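Local coordinates for putative cell filamentation protein (Bartonella quintana, PDB 4N67) that probably transfers AMP from ATP to hydroxyl groups of target proteins as a translocated Fic-domain effector, and binds ADP in this crystal, at residues M98-Y103 with E194-N199; M188-I193 with P201-D206; V105-G110 with H151-R156. The protein carries 2 engineered substitutions. One frame throughout, in Å; residues are numbered along the deposited sequence.

Contact 1: M98-Y103 with E194-N199; sequences MRPKGY and EAMQHN. With ADP (adenosine-5'-diphosphate), chain B.
Tyr103 lays its ring across the bent side chain of Gln197, with the ring and amide planes 38° apart. CD1 of Tyr103 approaches the methylene CG of Gln197 to 3.4 Å, while the amide oxygen OE1 of Gln197 sits 3.4 Å from CB of Tyr103. Gln197 reaches this place by a fold in its chain: chi2 of -58° turns CD away from the extended course, and NE2 is directed at the nucleotide. This nitrogen gives a long but straight hydrogen bond to N1 of ADP (3.3 Å, 173°), and also bonds to Val105 O, so two acceptors grip the same amide nitrogen. The arrangement forms the adenine end of a Fic-domain nucleotide pocket, where the type II turn from Pro100 to Tyr103 faces helix 185-198 across the base. Pro100 lies over one side of the purine, its CG 3.6 Å from C6 of ADP, and Tyr103 borders the exocyclic amine, its CD2 3.3 Å from N6 of ADP. Met196 comes from the helix side; its SD stands 3.6 Å from C2 of ADP, and the bend at chi3 brings CE round to 4.3 Å from CD of Pro100. Farther out, toward the surface, a water in the plane of both rings joins Tyr103 OH to NE2 of His198, while CB of Gln197 sits over the centre of the imidazole.

Contact 2: M188-I193 with P201-D206; sequences MTYASI and PEPMKD. With ADP (adenosine-5'-diphosphate), chain B.
Ala191 and Met204 meet in the close-packed heart of this contact, where the axes of helix segments 188-193 and 202-206 pass 8.0 Å apart with their directions at 140°. The small CB of Ala191 faces Pro203, CB to CB 4.1 Å, and lets the two backbones come near. Beside it the Met204 chain, bent at chi2 and chi3, tucks its methyl CE 3.7 Å from Ser192 N, while its sulfur SD lies 3.5 Å from CE of Met188. The two methionines thus fill the buried side together, with Phe146 of helix 135-152 touching both. On the side away from the methionines the packing is sparser: the exposed Tyr190 ring brushes Pro203, CE2 to CG 4.0 Å. Towards the C-terminal end of 188-193, a water accepts from Met204 N and donates to Ala191 O, linking the backbones where they do not bond directly. Helix segment 188-193 also faces the nucleotide: Ser192, which touches Met204 CE, accepts through OG a 2.7 Å hydrogen bond from O2' of ADP and also bonds to Asp150 OD2. The whole is a helical hairpin backing the ribose site of a Fic-domain nucleotide pocket.

Contact 3: V105-G110 with H151-R156; sequences VPFAVG and HAHPFR. With ADP (adenosine-5'-diphosphate), chain B.
Phe107 and His153 stack face to face, their centroids 3.7 Å apart and their planes only 5° from parallel. His153 opens the Fic signature motif (His-Pro-Phe, then Gly-Asn-Gly-Arg), which begins as the chain leaves helix 135-152. CG of His153 lies over the centre of the phenyl ring, and its CB adds a CH-pi contact on the same face. Chi1 of -166° sets this CG anti to the backbone N; farther out in the imidazole, CE1 lies 3.5 Å from O2B of ADP. Behind the stack, Ala108 N donates a nearly straight bond to His151 O (2.9 Å, 168°), fixing the loop against the helix end one residue after Phe107 and two before His153. His151 keeps its ring flat against the loop, with Ala108 N 3.6 Å above the imidazole plane near the rim. A second shell holds both backbones: Arg81 takes His153 O through NE and Ala108 O through NH1, while Met98 pairs with Phe107 by a backbone bond. Glu116 OE1 bonds to ND1 of the His151 ring, and at the other nitrogen a water lying in the ring plane, 2.8 Å from NE2 of His151, donates to Pro106 O.

In the fold
All three contacts meet at ADP: contact 1 meets the base, contact 2 the ribose and, through Ile193, the base, and contact 3 the base edge through Phe107 and the beta-phosphate through His153. Contacts 1 and 2 share helix 185-198, with centres 12 Å apart, and Tyr103 OH packs 3.4 Å from CG2 of Ile193, which lies against the adenine on the side opposite Pro100. Contacts 1 and 3, centres 11 Å apart, take their first segments from the same loop, between strand 92-93 and helix 112-126, and Met196 CE packs 3.3 Å from Pro106 O. Contacts 2 and 3 do not touch, their nearest atoms being about 7 Å apart; the nucleotide bridges them. A magnesium ion lies about 8 Å from the His153 side chain.

Contact 1: M98-Y103 with E194-N199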
loop_
_atom_site.group_PDB
_atom_site.type_symbol
_atom_site.label_atom_id
_atom_site.label_comp_id
_atom_site.label_asym_id
_atom_site.label_seq_id
_atom_site.Cartn_x
_atom_site.Cartn_y
_atom_site.Cartn_z
ATOM N N MET A 98 -10.147 10.447 4.689
ATOM C CA MET A 98 -8.907 11.085 4.206
ATOM C C MET A 98 -9.098 11.486 2.747
ATOM O O MET A 98 -9.704 10.760 1.979
ATOM C CB MET A 98 -7.679 10.158 4.321
ATOM C CG MET A 98 -7.297 9.766 5.745
ATOM S SD MET A 98 -5.640 9.037 5.869
ATOM C CE MET A 98 -4.637 10.501 5.954
ATOM N N ARG A 99 -8.589 12.663 2.384
ATOM C CA ARG A 99 -8.675 13.205 1.012
ATOM C C ARG A 99 -7.302 13.767 0.668
ATOM O O ARG A 99 -6.755 14.533 1.469
ATOM C CB ARG A 99 -9.715 14.326 0.938
ATOM C CG ARG A 99 -9.943 14.920 -0.452
ATOM C CD ARG A 99 -11.101 15.921 -0.465
ATOM N NE ARG A 99 -10.714 17.230 0.069
ATOM C CZ ARG A 99 -11.517 18.301 0.138
ATOM N NH1 ARG A 99 -12.780 18.246 -0.285
ATOM N NH2 ARG A 99 -11.055 19.448 0.626
ATOM N N PRO A 100 -6.737 13.415 -0.504
ATOM C CA PRO A 100 -5.413 13.986 -0.797
ATOM C C PRO A 100 -5.497 15.495 -0.945
ATOM O O PRO A 100 -6.462 16.012 -1.502
ATOM C CB PRO A 100 -4.990 13.326 -2.115
ATOM C CG PRO A 100 -6.082 12.416 -2.539
ATOM C CD PRO A 100 -7.152 12.395 -1.483
ATOM N N LYS A 101 -4.499 16.183 -0.405
ATOM C CA LYS A 101 -4.388 17.650 -0.531
ATOM C C LYS A 101 -4.514 18.146 -1.959
ATOM O O LYS A 101 -3.942 17.575 -2.880
ATOM C CB LYS A 101 -3.045 18.084 0.021
ATOM C CG LYS A 101 -2.955 18.001 1.527
ATOM C CD LYS A 101 -1.640 18.583 2.020
ATOM C CE LYS A 101 -1.613 18.762 3.526
ATOM N NZ LYS A 101 -1.985 17.506 4.226
ATOM N N GLY A 102 -5.267 19.232 -2.154
ATOM C CA GLY A 102 -5.418 19.833 -3.446
ATOM C C GLY A 102 -6.419 19.180 -4.329
ATOM O O GLY A 102 -6.676 19.646 -5.422
ATOM N N TYR A 103 -7.002 18.067 -3.872
ATOM C CA TYR A 103 -7.851 17.302 -4.734
ATOM C C TYR A 103 -9.248 17.121 -4.194
ATOM O O TYR A 103 -9.453 17.141 -2.984
ATOM C CB TYR A 103 -7.186 15.938 -4.994
ATOM C CG TYR A 103 -6.110 16.033 -6.054
ATOM C CD1 TYR A 103 -6.448 16.215 -7.379
ATOM C CD2 TYR A 103 -4.778 15.997 -5.708
ATOM C CE1 TYR A 103 -5.480 16.315 -8.353
ATOM C CE2 TYR A 103 -3.790 16.099 -6.688
ATOM C CZ TYR A 103 -4.147 16.237 -7.976
ATOM O OH TYR A 103 -3.184 16.334 -8.959
ATOM N N GLU A 194 -4.128 10.347 -12.001
ATOM C CA GLU A 194 -4.933 10.158 -13.190
ATOM C C GLU A 194 -6.052 9.159 -12.968
ATOM O O GLU A 194 -7.196 9.395 -13.372
ATOM C CB GLU A 194 -4.058 9.717 -14.370
ATOM C CG GLU A 194 -3.305 10.857 -15.054
ATOM C CD GLU A 194 -4.250 11.916 -15.583
ATOM O OE1 GLU A 194 -5.201 11.570 -16.316
ATOM O OE2 GLU A 194 -4.063 13.084 -15.205
ATOM N N ALA A 195 -5.736 8.024 -12.324
ATOM C CA ALA A 195 -6.748 7.004 -12.128
ATOM C C ALA A 195 -7.845 7.461 -11.170
ATOM O O ALA A 195 -9.020 7.330 -11.464
ATOM C CB ALA A 195 -6.119 5.694 -11.642
ATOM N N MET A 196 -7.462 8.009 -10.035
ATOM C CA MET A 196 -8.452 8.283 -8.992
ATOM C C MET A 196 -9.152 9.646 -9.109
ATOM O O MET A 196 -10.340 9.772 -8.786
ATOM C CB MET A 196 -7.825 8.182 -7.621
ATOM C CG MET A 196 -8.879 8.044 -6.536
ATOM S SD MET A 196 -8.245 7.699 -4.902
ATOM C CE MET A 196 -8.586 9.237 -4.048
ATOM N N GLN A 197 -8.408 10.648 -9.546
ATOM C CA GLN A 197 -8.928 12.024 -9.626
ATOM C C GLN A 197 -9.562 12.288 -10.978
ATOM O O GLN A 197 -10.525 13.068 -11.074
ATOM C CB GLN A 197 -7.800 13.020 -9.374
ATOM C CG GLN A 197 -7.150 12.917 -8.022
ATOM C CD GLN A 197 -8.139 13.106 -6.877
ATOM O OE1 GLN A 197 -9.086 13.881 -6.977
ATOM N NE2 GLN A 197 -7.901 12.403 -5.773
ATOM N N HIS A 198 -9.042 11.640 -12.028
ATOM C CA HIS A 198 -9.449 11.960 -13.413
ATOM C C HIS A 198 -10.039 10.805 -14.204
ATOM O O HIS A 198 -10.316 10.952 -15.404
ATOM C CB HIS A 198 -8.273 12.576 -14.168
ATOM C CG HIS A 198 -7.665 13.743 -13.465
ATOM N ND1 HIS A 198 -8.422 14.746 -12.897
ATOM C CD2 HIS A 198 -6.375 14.073 -13.234
ATOM C CE1 HIS A 198 -7.623 15.645 -12.348
ATOM N NE2 HIS A 198 -6.374 15.262 -12.543
ATOM N N ASN A 199 -10.276 9.680 -13.530
ATOM C CA ASN A 199 -10.948 8.528 -14.133
ATOM C C ASN A 199 -10.221 8.093 -15.398
ATOM O O ASN A 199 -10.846 7.804 -16.424
ATOM C CB ASN A 199 -12.408 8.874 -14.447
ATOM C CG ASN A 199 -13.244 7.647 -14.762
ATOM O OD1 ASN A 199 -13.086 6.594 -14.137
ATOM N ND2 ASN A 199 -14.138 7.772 -15.739
HETATM P PB ADP B . 0.893 7.688 2.591
HETATM O O1B ADP B . 0.168 8.954 3.074
HETATM O O2B ADP B . -0.021 6.513 2.663
HETATM O O3B ADP B . 2.229 7.425 3.291
HETATM P PA ADP B . 1.816 7.546 -0.197
HETATM O O1A ADP B . 2.855 8.494 -0.818
HETATM O O2A ADP B . 2.325 6.199 0.261
HETATM O O3A ADP B . 1.135 8.267 1.111
HETATM O "O5'" ADP B . 0.613 7.432 -1.227
HETATM C "C5'" ADP B . -0.331 6.356 -1.169
HETATM C "C4'" ADP B . -0.815 6.080 -2.588
HETATM O "O4'" ADP B . -1.681 7.151 -3.016
HETATM C "C3'" ADP B . 0.322 5.966 -3.599
HETATM O "O3'" ADP B . 0.110 4.841 -4.475
HETATM C "C2'" ADP B . 0.241 7.275 -4.362
HETATM O "O2'" ADP B . 0.737 7.213 -5.706
HETATM C "C1'" ADP B . -1.232 7.561 -4.324
HETATM N N9 ADP B . -1.600 8.977 -4.523
HETATM C C8 ADP B . -0.853 10.085 -4.345
HETATM N N7 ADP B . -1.624 11.164 -4.620
HETATM C C5 ADP B . -2.852 10.758 -4.968
HETATM C C6 ADP B . -4.120 11.373 -5.382
HETATM N N6 ADP B . -4.176 12.738 -5.447
HETATM N N1 ADP B . -5.184 10.601 -5.655
HETATM C C2 ADP B . -5.084 9.246 -5.560
HETATM N N3 ADP B . -3.939 8.625 -5.196
HETATM C C4 ADP B . -2.831 9.298 -4.892
HETATM O O HOH W 1 -4.095 16.750 -11.490
#

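Contact 2: M188-I193 with P201-D206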
loop_
_atom_site.group_PDB
_atom_site.type_symbol
_atom_site.label_atom_id
_atom_site.label_comp_id
_atom_site.label_asym_id
_atom_site.label_seq_id
_atom_site.Cartn_x
_atom_site.Cartn_y
_atom_site.Cartn_z
ATOM N N MET A 188 4.760 7.464 -10.497
ATOM C CA MET A 188 3.783 6.706 -9.702
ATOM C C MET A 188 2.649 7.619 -9.228
ATOM O O MET A 188 1.475 7.303 -9.376
ATOM C CB MET A 188 4.481 6.053 -8.503
ATOM C CG MET A 188 3.613 5.237 -7.552
ATOM S SD MET A 188 3.183 3.622 -8.207
ATOM C CE MET A 188 1.634 4.034 -8.967
ATOM N N THR A 189 3.009 8.764 -8.656
ATOM C CA THR A 189 2.015 9.750 -8.239
ATOM C C THR A 189 1.104 10.195 -9.370
ATOM O O THR A 189 -0.121 10.212 -9.220
ATOM C CB THR A 189 2.729 10.957 -7.594
ATOM O OG1 THR A 189 3.562 10.474 -6.545
ATOM C CG2 THR A 189 1.749 11.947 -7.025
ATOM N N TYR A 190 1.692 10.547 -10.520
ATOM C CA TYR A 190 0.933 10.931 -11.683
ATOM C C TYR A 190 -0.061 9.852 -12.056
ATOM O O TYR A 190 -1.232 10.129 -12.292
ATOM C CB TYR A 190 1.854 11.285 -12.879
ATOM C CG TYR A 190 1.093 11.519 -14.176
ATOM C CD1 TYR A 190 0.361 12.700 -14.379
ATOM C CD2 TYR A 190 1.088 10.572 -15.193
ATOM C CE1 TYR A 190 -0.352 12.905 -15.547
ATOM C CE2 TYR A 190 0.375 10.777 -16.364
ATOM C CZ TYR A 190 -0.338 11.947 -16.536
ATOM O OH TYR A 190 -1.035 12.154 -17.706
ATOM N N ALA A 191 0.400 8.602 -12.135
ATOM C CA ALA A 191 -0.494 7.546 -12.552
ATOM C C ALA A 191 -1.648 7.361 -11.555
ATOM O O ALA A 191 -2.778 7.096 -11.966
ATOM C CB ALA A 191 0.272 6.225 -12.709
ATOM N N SER A 192 -1.336 7.471 -10.273
ATOM C CA SER A 192 -2.334 7.359 -9.187
ATOM C C SER A 192 -3.393 8.475 -9.248
ATOM O O SER A 192 -4.592 8.224 -9.181
ATOM C CB SER A 192 -1.637 7.391 -7.838
ATOM O OG SER A 192 -0.924 6.172 -7.568
ATOM N N ILE A 193 -2.924 9.694 -9.460
ATOM C CA ILE A 193 -3.806 10.841 -9.629
ATOM C C ILE A 193 -4.708 10.688 -10.844
ATOM O O ILE A 193 -5.924 10.890 -10.766
ATOM C CB ILE A 193 -2.970 12.123 -9.754
ATOM C CG1 ILE A 193 -2.280 12.439 -8.432
ATOM C CG2 ILE A 193 -3.852 13.293 -10.198
ATOM C CD1 ILE A 193 -1.148 13.436 -8.550
ATOM N N PRO A 201 -7.494 5.388 -16.452
ATOM C CA PRO A 201 -6.733 4.213 -16.040
ATOM C C PRO A 201 -5.500 3.925 -16.893
ATOM O O PRO A 201 -4.737 3.033 -16.558
ATOM C CB PRO A 201 -7.751 3.082 -16.208
ATOM C CG PRO A 201 -8.584 3.530 -17.366
ATOM C CD PRO A 201 -8.736 5.005 -17.149
ATOM N N GLU A 202 -5.292 4.667 -17.978
ATOM C CA GLU A 202 -4.213 4.341 -18.907
ATOM C C GLU A 202 -2.793 4.521 -18.356
ATOM O O GLU A 202 -1.956 3.650 -18.559
ATOM C CB GLU A 202 -4.394 5.116 -20.220
ATOM C CG GLU A 202 -5.643 4.685 -20.957
ATOM C CD GLU A 202 -5.603 3.235 -21.372
ATOM O OE1 GLU A 202 -6.493 2.466 -20.947
ATOM O OE2 GLU A 202 -4.667 2.862 -22.112
ATOM N N PRO A 203 -2.514 5.624 -17.648
ATOM C CA PRO A 203 -1.163 5.785 -17.121
ATOM C C PRO A 203 -0.733 4.657 -16.191
ATOM O O PRO A 203 0.424 4.251 -16.218
ATOM C CB PRO A 203 -1.220 7.146 -16.429
ATOM C CG PRO A 203 -2.182 7.896 -17.277
ATOM C CD PRO A 203 -3.257 6.901 -17.612
ATOM N N MET A 204 -1.656 4.153 -15.386
ATOM C CA MET A 204 -1.303 3.053 -14.478
ATOM C C MET A 204 -1.009 1.772 -15.249
ATOM O O MET A 204 -0.087 1.042 -14.867
ATOM C CB MET A 204 -2.406 2.794 -13.444
ATOM C CG MET A 204 -1.959 1.932 -12.264
ATOM S SD MET A 204 -0.745 2.702 -11.191
ATOM C CE MET A 204 -1.813 3.848 -10.323
ATOM N N LYS A 205 -1.802 1.497 -16.285
ATOM C CA LYS A 205 -1.551 0.335 -17.138
ATOM C C LYS A 205 -0.160 0.426 -17.768
ATOM O O LYS A 205 0.604 -0.531 -17.738
ATOM C CB LYS A 205 -2.637 0.225 -18.201
ATOM C CG LYS A 205 -2.399 -0.875 -19.224
ATOM C CD LYS A 205 -3.400 -0.804 -20.362
ATOM C CE LYS A 205 -3.198 0.406 -21.253
ATOM N NZ LYS A 205 -2.417 0.182 -22.506
ATOM N N ASP A 206 0.193 1.597 -18.281
ATOM C CA ASP A 206 1.484 1.787 -18.932
ATOM C C ASP A 206 2.629 1.603 -17.939
ATOM O O ASP A 206 3.687 1.068 -18.272
ATOM C CB ASP A 206 1.565 3.187 -19.560
ATOM C CG ASP A 206 0.647 3.365 -20.771
ATOM O OD1 ASP A 206 0.058 2.384 -21.274
ATOM O OD2 ASP A 206 0.513 4.525 -21.227
HETATM P PB ADP B . 0.893 7.688 2.591
HETATM O O1B ADP B . 0.168 8.954 3.074
HETATM O O2B ADP B . -0.021 6.513 2.663
HETATM O O3B ADP B . 2.229 7.425 3.291
HETATM P PA ADP B . 1.816 7.546 -0.197
HETATM O O1A ADP B . 2.855 8.494 -0.818
HETATM O O2A ADP B . 2.325 6.199 0.261
HETATM O O3A ADP B . 1.135 8.267 1.111
HETATM O "O5'" ADP B . 0.613 7.432 -1.227
HETATM C "C5'" ADP B . -0.331 6.356 -1.169
HETATM C "C4'" ADP B . -0.815 6.080 -2.588
HETATM O "O4'" ADP B . -1.681 7.151 -3.016
HETATM C "C3'" ADP B . 0.322 5.966 -3.599
HETATM O "O3'" ADP B . 0.110 4.841 -4.475
HETATM C "C2'" ADP B . 0.241 7.275 -4.362
HETATM O "O2'" ADP B . 0.737 7.213 -5.706
HETATM C "C1'" ADP B . -1.232 7.561 -4.324
HETATM N N9 ADP B . -1.600 8.977 -4.523
HETATM C C8 ADP B . -0.853 10.085 -4.345
HETATM N N7 ADP B . -1.624 11.164 -4.620
HETATM C C5 ADP B . -2.852 10.758 -4.968
HETATM C C6 ADP B . -4.120 11.373 -5.382
HETATM N N6 ADP B . -4.176 12.738 -5.447
HETATM N N1 ADP B . -5.184 10.601 -5.655
HETATM C C2 ADP B . -5.084 9.246 -5.560
HETATM N N3 ADP B . -3.939 8.625 -5.196
HETATM C C4 ADP B . -2.831 9.298 -4.892
HETATM O O HOH W 2 -3.772 5.833 -14.343
#

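Contact 3: V105-G110 with H151-R156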
loop_
_atom_site.group_PDB
_atom_site.type_symbol
_atom_site.label_atom_id
_atom_site.label_comp_id
_atom_site.label_asym_id
_atom_site.label_seq_id
_atom_site.Cartn_x
_atom_site.Cartn_y
_atom_site.Cartn_z
ATOM N N VAL A 105 -11.418 14.345 -4.977
ATOM C CA VAL A 105 -11.880 12.965 -4.793
ATOM C C VAL A 105 -11.161 12.355 -3.587
ATOM O O VAL A 105 -9.943 12.303 -3.544
ATOM C CB VAL A 105 -11.660 12.116 -6.053
ATOM C CG1 VAL A 105 -12.175 10.712 -5.835
ATOM C CG2 VAL A 105 -12.381 12.739 -7.241
ATOM N N PRO A 106 -11.933 11.943 -2.566
ATOM C CA PRO A 106 -11.337 11.372 -1.382
ATOM C C PRO A 106 -11.056 9.870 -1.525
ATOM O O PRO A 106 -11.522 9.214 -2.465
ATOM C CB PRO A 106 -12.419 11.596 -0.324
ATOM C CG PRO A 106 -13.688 11.436 -1.084
ATOM C CD PRO A 106 -13.404 12.063 -2.427
ATOM N N PHE A 107 -10.298 9.359 -0.570
ATOM C CA PHE A 107 -10.133 7.910 -0.402
ATOM C C PHE A 107 -11.400 7.317 0.210
ATOM O O PHE A 107 -12.328 8.035 0.603
ATOM C CB PHE A 107 -8.923 7.636 0.505
ATOM C CG PHE A 107 -7.608 8.124 -0.066
ATOM C CD1 PHE A 107 -7.108 7.587 -1.238
ATOM C CD2 PHE A 107 -6.870 9.098 0.579
ATOM C CE1 PHE A 107 -5.907 8.018 -1.770
ATOM C CE2 PHE A 107 -5.659 9.518 0.056
ATOM C CZ PHE A 107 -5.177 8.981 -1.113
ATOM N N ALA A 108 -11.420 5.995 0.318
ATOM C CA ALA A 108 -12.508 5.272 0.990
ATOM C C ALA A 108 -12.734 5.847 2.378
ATOM O O ALA A 108 -11.790 6.174 3.100
ATOM C CB ALA A 108 -12.155 3.784 1.077
ATOM N N VAL A 109 -14.015 5.990 2.730
ATOM C CA VAL A 109 -14.408 6.509 4.023
ATOM C C VAL A 109 -14.954 5.411 4.923
ATOM O O VAL A 109 -15.841 4.679 4.506
ATOM C CB VAL A 109 -15.491 7.576 3.837
ATOM C CG1 VAL A 109 -15.896 8.158 5.157
ATOM C CG2 VAL A 109 -14.996 8.652 2.896
ATOM N N GLY A 110 -14.394 5.328 6.124
ATOM C CA GLY A 110 -14.874 4.432 7.200
ATOM C C GLY A 110 -14.974 2.998 6.746
ATOM O O GLY A 110 -13.990 2.430 6.320
ATOM N N HIS A 151 -7.418 3.588 -3.877
ATOM C CA HIS A 151 -8.637 4.201 -3.402
ATOM C C HIS A 151 -8.941 3.775 -1.978
ATOM O O HIS A 151 -9.376 4.592 -1.174
ATOM C CB HIS A 151 -9.830 3.896 -4.303
ATOM C CG HIS A 151 -11.072 4.590 -3.854
ATOM N ND1 HIS A 151 -11.993 3.996 -3.026
ATOM C CD2 HIS A 151 -11.514 5.854 -4.065
ATOM C CE1 HIS A 151 -12.946 4.863 -2.736
ATOM N NE2 HIS A 151 -12.688 5.994 -3.364
ATOM N N ALA A 152 -8.736 2.507 -1.665
ATOM C CA ALA A 152 -9.032 2.034 -0.302
ATOM C C ALA A 152 -8.158 2.735 0.758
ATOM O O ALA A 152 -8.636 3.068 1.846
ATOM C CB ALA A 152 -8.874 0.530 -0.205
ATOM N N HIS A 153 -6.879 2.943 0.431
ATOM C CA HIS A 153 -5.955 3.699 1.265
ATOM C C HIS A 153 -6.111 3.332 2.738
ATOM O O HIS A 153 -6.469 4.179 3.558
ATOM C CB HIS A 153 -6.190 5.198 1.048
ATOM C CG HIS A 153 -5.115 6.083 1.584
ATOM N ND1 HIS A 153 -3.976 6.364 0.867
ATOM C CD2 HIS A 153 -5.041 6.827 2.711
ATOM C CE1 HIS A 153 -3.230 7.222 1.543
ATOM N NE2 HIS A 153 -3.853 7.519 2.667
ATOM N N PRO A 154 -5.910 2.051 3.085
ATOM C CA PRO A 154 -6.420 1.576 4.369
ATOM C C PRO A 154 -5.758 2.071 5.626
ATOM O O PRO A 154 -6.342 1.912 6.688
ATOM C CB PRO A 154 -6.278 0.047 4.275
ATOM C CG PRO A 154 -6.135 -0.218 2.821
ATOM C CD PRO A 154 -5.407 0.942 2.262
ATOM N N PHE A 155 -4.553 2.629 5.510
ATOM C CA PHE A 155 -3.749 3.008 6.670
ATOM C C PHE A 155 -3.622 4.516 6.830
ATOM O O PHE A 155 -3.718 5.270 5.875
ATOM C CB PHE A 155 -2.373 2.320 6.585
ATOM C CG PHE A 155 -2.456 0.822 6.383
ATOM C CD1 PHE A 155 -2.718 -0.028 7.460
ATOM C CD2 PHE A 155 -2.338 0.262 5.132
ATOM C CE1 PHE A 155 -2.852 -1.382 7.270
ATOM C CE2 PHE A 155 -2.481 -1.105 4.955
ATOM C CZ PHE A 155 -2.743 -1.917 6.032
ATOM N N ARG A 156 -3.334 4.933 8.042
ATOM C CA ARG A 156 -3.134 6.367 8.282
ATOM C C ARG A 156 -1.942 6.922 7.476
ATOM O O ARG A 156 -1.981 8.078 7.024
ATOM C CB ARG A 156 -2.976 6.617 9.774
ATOM C CG ARG A 156 -2.565 8.027 10.142
ATOM C CD ARG A 156 -3.617 9.073 9.759
ATOM N NE ARG A 156 -3.148 10.416 10.118
ATOM C CZ ARG A 156 -2.222 11.112 9.455
ATOM N NH1 ARG A 156 -1.620 10.623 8.391
ATOM N NH2 ARG A 156 -1.845 12.307 9.926
HETATM P PB ADP B . 0.893 7.688 2.591
HETATM O O1B ADP B . 0.168 8.954 3.074
HETATM O O2B ADP B . -0.021 6.513 2.663
HETATM O O3B ADP B . 2.229 7.425 3.291
HETATM P PA ADP B . 1.816 7.546 -0.197
HETATM O O1A ADP B . 2.855 8.494 -0.818
HETATM O O2A ADP B . 2.325 6.199 0.261
HETATM O O3A ADP B . 1.135 8.267 1.111
HETATM O "O5'" ADP B . 0.613 7.432 -1.227
HETATM C "C5'" ADP B . -0.331 6.356 -1.169
HETATM C "C4'" ADP B . -0.815 6.080 -2.588
HETATM O "O4'" ADP B . -1.681 7.151 -3.016
HETATM C "C3'" ADP B . 0.322 5.966 -3.599
HETATM O "O3'" ADP B . 0.110 4.841 -4.475
HETATM C "C2'" ADP B . 0.241 7.275 -4.362
HETATM O "O2'" ADP B . 0.737 7.213 -5.706
HETATM C "C1'" ADP B . -1.232 7.561 -4.324
HETATM N N9 ADP B . -1.600 8.977 -4.523
HETATM C C8 ADP B . -0.853 10.085 -4.345
HETATM N N7 ADP B . -1.624 11.164 -4.620
HETATM C C5 ADP B . -2.852 10.758 -4.968
HETATM C C6 ADP B . -4.120 11.373 -5.382
HETATM N N6 ADP B . -4.176 12.738 -5.447
HETATM N N1 ADP B . -5.184 10.601 -5.655
HETATM C C2 ADP B . -5.084 9.246 -5.560
HETATM N N3 ADP B . -3.939 8.625 -5.196
HETATM C C4 ADP B . -2.831 9.298 -4.892
HETATM O O HOH W 3 -13.912 8.457 -3.616
#